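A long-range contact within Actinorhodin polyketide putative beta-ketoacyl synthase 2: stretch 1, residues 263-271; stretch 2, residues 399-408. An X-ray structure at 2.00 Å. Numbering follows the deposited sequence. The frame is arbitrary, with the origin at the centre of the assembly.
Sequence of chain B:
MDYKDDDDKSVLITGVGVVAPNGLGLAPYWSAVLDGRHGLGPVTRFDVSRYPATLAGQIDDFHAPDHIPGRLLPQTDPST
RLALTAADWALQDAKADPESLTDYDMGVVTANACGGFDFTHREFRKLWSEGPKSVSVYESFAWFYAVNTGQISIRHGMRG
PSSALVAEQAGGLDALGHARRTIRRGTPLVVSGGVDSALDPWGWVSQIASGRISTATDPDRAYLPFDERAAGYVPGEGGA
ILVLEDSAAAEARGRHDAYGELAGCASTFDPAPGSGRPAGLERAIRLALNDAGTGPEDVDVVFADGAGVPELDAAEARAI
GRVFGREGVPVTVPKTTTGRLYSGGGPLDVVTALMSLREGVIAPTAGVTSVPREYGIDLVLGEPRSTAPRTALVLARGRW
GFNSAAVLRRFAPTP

Stretch 1 (263-271) AGCASTFDP
Stretch 2, residues 399-408: RWGFNSAAVL

Strands 263-269 and 402-408 pair antiparallel, their axes 4.7 Å apart at closest and their directions 178° apart; contact buries 655 Å² over both stretches. Register follows from the CA pairs, Phe 269 with Phe 402 through Gly 264 with Val 407.

Trp 400 (phi/psi 88/5) contributes mainly its carbonyl: Trp 400 O lies 3.1 Å from Phe 269 CZ, and a water donates to it and to Asp 270 O. Gly 401 adopts 114/4, where a CB would jam against the preceding carbonyl, so glycine fits; Gly 401 O accepts from Asp 270 N at 2.9 Å.

From Phe 402 the backbone is extended (phi -72 to -149, psi 128 to 154). Phe 402 (m, chi2 88°) receives the edge of Phe 269 (t, chi2 65°) on its ring face: centroids 5.0 Å apart, planes at 67°.

Asn 403 (m, chi2 -59°) loses the most area to the other stretch, 85 Å². Its amide suits a site between two acceptors: ND2 donates to Asp 270 OD1 (Asp 270 m) at 2.7 Å and to Thr 268 OG1 (Thr 268 p) at 3.1 Å. Asn 403 N donates to Thr 268 O at 3.1 Å, and Thr 268 N to Asn 403 O at 3.2 Å.

Ser 404 (t) shares the Phe 402 face with Ser 267 (m). Ala 405 N donates to Ala 266 O at 3.0 Å, and Ala 266 N to Ala 405 O at 3.1 Å. Ala 406 pairs with Cys 265 (m), without hydrogen bonds between them.

Val 407 (chi1 35°) donates from N to Gly 264 O at 2.9 Å. A CB on Gly 264 would sit 2.9 Å from Val 407 CG1, a clash. Val 407 O accepts weak bonds from Gly 264 N (3.3 Å) and Ala 263 N (2.8 Å).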

# COMPACT_ATOMS: atom_id res chain seq x y z
N ALA B 263 1.94 1.16 22.55
CA ALA B 263 3.19 1.71 23.05
C ALA B 263 4.33 1.88 22.05
O ALA B 263 4.98 2.93 22.02
CB ALA B 263 3.67 0.88 24.24
N GLY B 264 4.60 0.85 21.26
CA GLY B 264 5.67 0.93 20.29
C GLY B 264 5.41 0.08 19.07
O GLY B 264 4.59 -0.85 19.11
N CYS B 265 6.11 0.39 17.98
CA CYS B 265 5.98 -0.32 16.70
C CYS B 265 7.32 -0.36 15.99
O CYS B 265 8.16 0.51 16.19
CB CYS B 265 5.00 0.40 15.78
SG CYS B 265 3.43 0.86 16.54
N ALA B 266 7.51 -1.36 15.13
CA ALA B 266 8.74 -1.48 14.37
C ALA B 266 8.62 -2.47 13.21
O ALA B 266 7.95 -3.50 13.32
CB ALA B 266 9.88 -1.90 15.28
N SER B 267 9.29 -2.14 12.10
CA SER B 267 9.29 -2.97 10.90
C SER B 267 10.72 -3.16 10.41
O SER B 267 11.48 -2.19 10.33
CB SER B 267 8.49 -2.31 9.77
OG SER B 267 7.13 -2.15 10.11
N THR B 268 11.09 -4.40 10.10
CA THR B 268 12.43 -4.67 9.57
C THR B 268 12.22 -5.58 8.37
O THR B 268 11.10 -6.02 8.11
CB THR B 268 13.36 -5.41 10.57
OG1 THR B 268 12.81 -6.69 10.88
CG2 THR B 268 13.54 -4.60 11.86
N PHE B 269 13.28 -5.84 7.62
CA PHE B 269 13.18 -6.71 6.45
C PHE B 269 14.37 -7.66 6.43
O PHE B 269 15.50 -7.24 6.60
CB PHE B 269 13.16 -5.87 5.16
CG PHE B 269 12.79 -6.66 3.94
CD1 PHE B 269 11.51 -7.20 3.82
CD2 PHE B 269 13.71 -6.89 2.93
CE1 PHE B 269 11.15 -7.97 2.70
CE2 PHE B 269 13.37 -7.66 1.81
CZ PHE B 269 12.09 -8.20 1.69
N ASP B 270 14.11 -8.95 6.24
CA ASP B 270 15.20 -9.93 6.23
C ASP B 270 16.15 -9.77 5.05
O ASP B 270 15.78 -9.23 4.02
CB ASP B 270 14.66 -11.37 6.19
CG ASP B 270 13.85 -11.74 7.42
OD1 ASP B 270 13.97 -11.08 8.46
OD2 ASP B 270 13.09 -12.72 7.33
N PRO B 271 17.42 -10.21 5.21
CA PRO B 271 18.38 -10.10 4.11
C PRO B 271 17.97 -11.04 2.98
O PRO B 271 17.33 -12.08 3.20
CB PRO B 271 19.70 -10.51 4.75
CG PRO B 271 19.27 -11.44 5.83
CD PRO B 271 18.09 -10.69 6.42
N ARG B 399 5.45 -12.79 3.82
CA ARG B 399 6.22 -13.57 2.86
C ARG B 399 7.30 -12.71 2.21
O ARG B 399 7.06 -11.56 1.84
CB ARG B 399 5.27 -14.11 1.80
CG ARG B 399 5.94 -14.83 0.65
CD ARG B 399 4.89 -15.16 -0.39
NE ARG B 399 5.44 -15.88 -1.53
CZ ARG B 399 5.65 -17.18 -1.57
NH1 ARG B 399 5.36 -17.94 -0.52
NH2 ARG B 399 6.14 -17.74 -2.66
N TRP B 400 8.49 -13.30 2.06
CA TRP B 400 9.67 -12.67 1.47
C TRP B 400 10.53 -11.91 2.48
O TRP B 400 11.49 -11.24 2.10
CB TRP B 400 9.31 -11.76 0.28
CG TRP B 400 8.86 -12.55 -0.91
CD1 TRP B 400 7.70 -12.38 -1.60
CD2 TRP B 400 9.51 -13.69 -1.48
NE1 TRP B 400 7.58 -13.36 -2.57
CE2 TRP B 400 8.68 -14.17 -2.52
CE3 TRP B 400 10.72 -14.36 -1.22
CZ2 TRP B 400 9.01 -15.29 -3.29
CZ3 TRP B 400 11.05 -15.47 -1.99
CH2 TRP B 400 10.20 -15.93 -3.01
N GLY B 401 10.17 -12.00 3.76
CA GLY B 401 10.99 -11.36 4.78
C GLY B 401 10.49 -10.20 5.61
O GLY B 401 11.26 -9.66 6.41
N PHE B 402 9.24 -9.80 5.44
CA PHE B 402 8.69 -8.68 6.21
C PHE B 402 8.46 -9.03 7.68
O PHE B 402 7.82 -10.03 8.00
CB PHE B 402 7.36 -8.21 5.60
CG PHE B 402 7.47 -7.73 4.17
CD1 PHE B 402 7.34 -8.62 3.11
CD2 PHE B 402 7.62 -6.38 3.90
CE1 PHE B 402 7.36 -8.16 1.79
CE2 PHE B 402 7.64 -5.90 2.58
CZ PHE B 402 7.50 -6.80 1.53
N ASN B 403 8.99 -8.18 8.56
CA ASN B 403 8.85 -8.36 10.00
C ASN B 403 8.15 -7.18 10.61
O ASN B 403 8.39 -6.04 10.23
CB ASN B 403 10.22 -8.48 10.66
CG ASN B 403 10.98 -9.68 10.19
OD1 ASN B 403 10.52 -10.80 10.32
ND2 ASN B 403 12.14 -9.45 9.60
N SER B 404 7.29 -7.45 11.59
CA SER B 404 6.56 -6.38 12.24
C SER B 404 6.27 -6.74 13.68
O SER B 404 5.81 -7.85 13.99
CB SER B 404 5.26 -6.12 11.47
OG SER B 404 4.60 -4.99 11.98
N ALA B 405 6.55 -5.80 14.57
CA ALA B 405 6.32 -6.01 15.99
C ALA B 405 5.58 -4.82 16.59
O ALA B 405 5.78 -3.67 16.18
CB ALA B 405 7.65 -6.21 16.70
N ALA B 406 4.73 -5.09 17.57
CA ALA B 406 3.95 -4.05 18.21
C ALA B 406 3.80 -4.35 19.69
O ALA B 406 3.46 -5.46 20.08
CB ALA B 406 2.59 -3.96 17.56
N VAL B 407 4.05 -3.35 20.52
CA VAL B 407 3.92 -3.54 21.96
C VAL B 407 2.70 -2.77 22.46
O VAL B 407 2.52 -1.60 22.15
CB VAL B 407 5.21 -3.11 22.70
CG1 VAL B 407 5.84 -1.94 22.00
CG2 VAL B 407 4.91 -2.79 24.16
N LEU B 408 1.85 -3.46 23.22
CA LEU B 408 0.63 -2.87 23.76
C LEU B 408 0.66 -2.84 25.28
O LEU B 408 1.33 -3.66 25.91
CB LEU B 408 -0.59 -3.69 23.30
CG LEU B 408 -0.75 -3.92 21.80
CD1 LEU B 408 -1.92 -4.83 21.56
CD2 LEU B 408 -0.95 -2.59 21.09
O HOH W 1 14.14 -10.90 2.27
O HOH W 2 11.36 -13.25 9.11